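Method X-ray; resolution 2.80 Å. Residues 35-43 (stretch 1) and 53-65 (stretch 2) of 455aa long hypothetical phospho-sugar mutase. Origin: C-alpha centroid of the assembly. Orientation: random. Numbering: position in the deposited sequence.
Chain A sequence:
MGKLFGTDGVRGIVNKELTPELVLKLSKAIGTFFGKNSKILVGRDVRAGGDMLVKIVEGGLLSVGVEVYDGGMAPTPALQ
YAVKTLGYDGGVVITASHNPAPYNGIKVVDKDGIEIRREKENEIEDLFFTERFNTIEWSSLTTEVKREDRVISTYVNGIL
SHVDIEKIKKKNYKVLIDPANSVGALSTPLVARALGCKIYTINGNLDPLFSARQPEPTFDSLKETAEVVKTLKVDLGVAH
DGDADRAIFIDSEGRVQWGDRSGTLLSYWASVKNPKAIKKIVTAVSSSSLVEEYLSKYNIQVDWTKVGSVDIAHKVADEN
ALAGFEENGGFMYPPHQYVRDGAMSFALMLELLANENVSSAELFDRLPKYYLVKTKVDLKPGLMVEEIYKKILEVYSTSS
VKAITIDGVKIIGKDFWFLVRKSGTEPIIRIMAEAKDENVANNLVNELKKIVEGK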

# COMPACT_ATOMS: atom_id res chain seq x y z
N GLY A 35 18.98 4.25 18.50
CA GLY A 35 19.70 4.25 19.76
C GLY A 35 20.30 2.92 20.16
O GLY A 35 19.92 1.86 19.64
N LYS A 36 21.25 2.97 21.09
CA LYS A 36 21.92 1.76 21.57
C LYS A 36 20.95 0.92 22.38
O LYS A 36 20.11 1.46 23.09
CB LYS A 36 23.13 2.13 22.44
CG LYS A 36 24.19 2.93 21.73
CD LYS A 36 25.24 3.40 22.71
CE LYS A 36 26.38 4.13 22.02
NZ LYS A 36 27.62 4.19 22.87
N ASN A 37 21.07 -0.41 22.27
CA ASN A 37 20.22 -1.36 22.98
C ASN A 37 18.76 -1.36 22.55
O ASN A 37 17.91 -1.88 23.26
CB ASN A 37 20.27 -1.10 24.47
CG ASN A 37 21.64 -1.22 25.01
OD1 ASN A 37 22.11 -0.35 25.75
ND2 ASN A 37 22.32 -2.31 24.66
N SER A 38 18.47 -0.75 21.41
CA SER A 38 17.10 -0.76 20.95
C SER A 38 16.87 -2.12 20.28
O SER A 38 17.78 -2.68 19.63
CB SER A 38 16.85 0.39 19.97
OG SER A 38 17.72 0.29 18.87
N LYS A 39 15.67 -2.65 20.45
CA LYS A 39 15.32 -3.94 19.89
C LYS A 39 14.71 -3.74 18.53
O LYS A 39 13.61 -3.21 18.42
CB LYS A 39 14.36 -4.65 20.84
CG LYS A 39 15.00 -5.07 22.14
CD LYS A 39 13.96 -5.44 23.14
CE LYS A 39 14.57 -6.20 24.30
NZ LYS A 39 15.83 -5.54 24.72
N ILE A 40 15.42 -4.18 17.49
CA ILE A 40 14.96 -3.98 16.11
C ILE A 40 14.72 -5.24 15.33
O ILE A 40 15.61 -6.07 15.19
CB ILE A 40 15.94 -3.10 15.28
CG1 ILE A 40 16.13 -1.73 15.94
CG2 ILE A 40 15.41 -2.92 13.88
CD1 ILE A 40 14.87 -0.93 16.08
N LEU A 41 13.53 -5.36 14.77
CA LEU A 41 13.17 -6.54 13.99
C LEU A 41 13.50 -6.34 12.50
O LEU A 41 13.09 -5.35 11.90
CB LEU A 41 11.68 -6.81 14.17
CG LEU A 41 11.07 -8.19 13.94
CD1 LEU A 41 9.83 -8.04 13.10
CD2 LEU A 41 12.05 -9.13 13.26
N VAL A 42 14.24 -7.27 11.91
CA VAL A 42 14.61 -7.18 10.50
C VAL A 42 13.93 -8.28 9.69
O VAL A 42 14.05 -9.45 10.03
CB VAL A 42 16.14 -7.32 10.30
CG1 VAL A 42 16.48 -7.22 8.83
CG2 VAL A 42 16.87 -6.24 11.10
N GLY A 43 13.23 -7.92 8.63
CA GLY A 43 12.54 -8.92 7.81
C GLY A 43 12.69 -8.59 6.33
O GLY A 43 13.27 -7.56 6.01
N LEU A 53 21.37 -8.33 1.40
CA LEU A 53 20.95 -7.14 2.11
C LEU A 53 20.60 -7.31 3.58
O LEU A 53 20.85 -6.42 4.37
CB LEU A 53 19.80 -6.47 1.37
CG LEU A 53 20.25 -5.84 0.03
CD1 LEU A 53 19.12 -5.00 -0.59
CD2 LEU A 53 21.51 -4.97 0.27
N VAL A 54 20.04 -8.45 3.96
CA VAL A 54 19.72 -8.65 5.37
C VAL A 54 21.01 -8.81 6.16
O VAL A 54 21.12 -8.35 7.29
CB VAL A 54 18.83 -9.90 5.58
CG1 VAL A 54 18.91 -10.38 7.06
CG2 VAL A 54 17.38 -9.55 5.20
N LYS A 55 22.00 -9.47 5.56
CA LYS A 55 23.26 -9.62 6.26
C LYS A 55 23.95 -8.25 6.44
O LYS A 55 24.53 -7.97 7.49
CB LYS A 55 24.17 -10.57 5.48
CG LYS A 55 23.57 -11.95 5.24
CD LYS A 55 23.78 -12.89 6.41
CE LYS A 55 22.45 -13.56 6.80
NZ LYS A 55 21.60 -13.92 5.60
N ILE A 56 23.87 -7.40 5.43
CA ILE A 56 24.49 -6.09 5.50
C ILE A 56 23.82 -5.24 6.59
O ILE A 56 24.51 -4.61 7.40
CB ILE A 56 24.43 -5.34 4.13
CG1 ILE A 56 25.14 -6.15 3.02
CG2 ILE A 56 25.09 -3.96 4.27
CD1 ILE A 56 26.65 -6.32 3.21
N VAL A 57 22.49 -5.23 6.60
CA VAL A 57 21.73 -4.47 7.57
C VAL A 57 22.07 -4.92 9.00
O VAL A 57 22.37 -4.08 9.86
CB VAL A 57 20.17 -4.61 7.31
CG1 VAL A 57 19.37 -4.14 8.55
CG2 VAL A 57 19.76 -3.77 6.07
N GLU A 58 22.02 -6.23 9.24
CA GLU A 58 22.33 -6.80 10.55
C GLU A 58 23.74 -6.44 10.99
O GLU A 58 23.98 -6.06 12.15
CB GLU A 58 22.14 -8.32 10.51
CG GLU A 58 20.69 -8.67 10.36
CD GLU A 58 20.40 -10.15 10.19
OE1 GLU A 58 19.19 -10.46 10.15
OE2 GLU A 58 21.34 -10.98 10.08
N GLY A 59 24.68 -6.57 10.05
CA GLY A 59 26.05 -6.20 10.35
C GLY A 59 26.08 -4.72 10.69
O GLY A 59 26.72 -4.31 11.65
N GLY A 60 25.36 -3.91 9.92
CA GLY A 60 25.32 -2.48 10.18
C GLY A 60 24.72 -2.08 11.52
O GLY A 60 25.25 -1.21 12.22
N LEU A 61 23.62 -2.72 11.89
CA LEU A 61 22.97 -2.41 13.16
C LEU A 61 23.81 -2.84 14.39
O LEU A 61 23.78 -2.20 15.45
CB LEU A 61 21.58 -3.05 13.18
CG LEU A 61 20.60 -2.54 12.11
CD1 LEU A 61 19.40 -3.50 11.94
CD2 LEU A 61 20.14 -1.12 12.49
N LEU A 62 24.57 -3.93 14.26
CA LEU A 62 25.40 -4.36 15.38
C LEU A 62 26.49 -3.30 15.61
O LEU A 62 26.71 -2.86 16.74
CB LEU A 62 26.01 -5.75 15.11
CG LEU A 62 25.00 -6.92 15.01
CD1 LEU A 62 25.70 -8.18 14.56
CD2 LEU A 62 24.30 -7.16 16.34
N SER A 63 27.14 -2.85 14.54
CA SER A 63 28.19 -1.84 14.68
C SER A 63 27.74 -0.63 15.50
O SER A 63 28.56 0.09 16.07
CB SER A 63 28.70 -1.38 13.30
OG SER A 63 27.70 -0.64 12.59
N VAL A 64 26.44 -0.40 15.56
CA VAL A 64 26.00 0.74 16.34
C VAL A 64 25.21 0.35 17.60
O VAL A 64 24.39 1.14 18.11
CB VAL A 64 25.21 1.71 15.46
CG1 VAL A 64 26.16 2.33 14.45
CG2 VAL A 64 24.08 0.99 14.73
N GLY A 65 25.49 -0.86 18.09
CA GLY A 65 24.88 -1.35 19.31
C GLY A 65 23.40 -1.69 19.35
O GLY A 65 22.79 -1.66 20.41

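Helix 53-63 packs nearly antiparallel to strand 39-43 (165° between axes, 9.4 Å at closest approach), and the two stretches together bury 333 Å². The contact has two parts: an apolar patch centred on Val42 and a polar, backbone-mediated clasp at Val64 and Gly65. Walking along the helix, Leu53 is buried but out of reach of the strand, so contact begins with Val54. Its CA-to-CB bond points toward the strand, and its CG1 lies 4.4 Å from Val42 CG1, a loose apolar approach between two branched side chains. Lys55 and Ile56 are out of reach of the strand. One turn on from Val54, the CA-to-CB bond of Val57 again points toward the strand, and this compact beta-branched residue offers a methyl to Val42, with Val57 CG1 4.1 Å from Val42 CG2. Glu58 leaves the backbone sideways, but its extended chain (chi1 m, chi2 t) brings the carboxylate back, with OE1 4.4 Å from Val42 CB, a contact without a hydrogen bond. Gly59 and Gly60 take no part; a CB on Gly60 would be crowded by Val57 O, 3.2 Å away. Leu61, in the m,t rotamer, reaches further than the valines: its CD1 lies 3.8 Å from Val42 CG2 and also 4.5 Å from Ile40 CG2, so one methyl touches two strand residues. The CA-to-CB bonds of Ile40 and Val42 point toward the helix and that of the intervening Leu41 away, the alternation expected of a strand. Ile40 and Val42 are buried, and beta-branched apolar side chains suit a strand there. Val42, chi1 t, has the most area covered by the other stretch, 79 Å², and touches four helix residues. Leu62 and Ser63 are out of reach of stretch 1, and Ser63 OG hydrogen-bonds back to Gly60 O at 2.5 Å. Val64, buried, contributes through its backbone: its O lies 4.0 Å from Lys36 CG. Gly65 completes the clasp. Its O accepts a hydrogen bond from Asn37 N (2.8 Å, 168° at the hydrogen), nearly straight, and sits 3.7 Å from Lys36 CA. The positive phi of Gly65 (70°) favours glycine, and an ideal CB would point toward stretch 1 and come within 3.6 Å of Lys36 CG. Asn37 N is presented by the type II turn from Gly35 to Ser38, in which Gly35 O receives Ser38 OG at 2.8 Å and, weakly, Ser38 N at 3.5 Å. Asn37 itself has positive phi (67°), which asparagine tolerates well. The Lys36 side chain ends away from stretch 2, leaving its aliphatic base at the contact and its amine free of it.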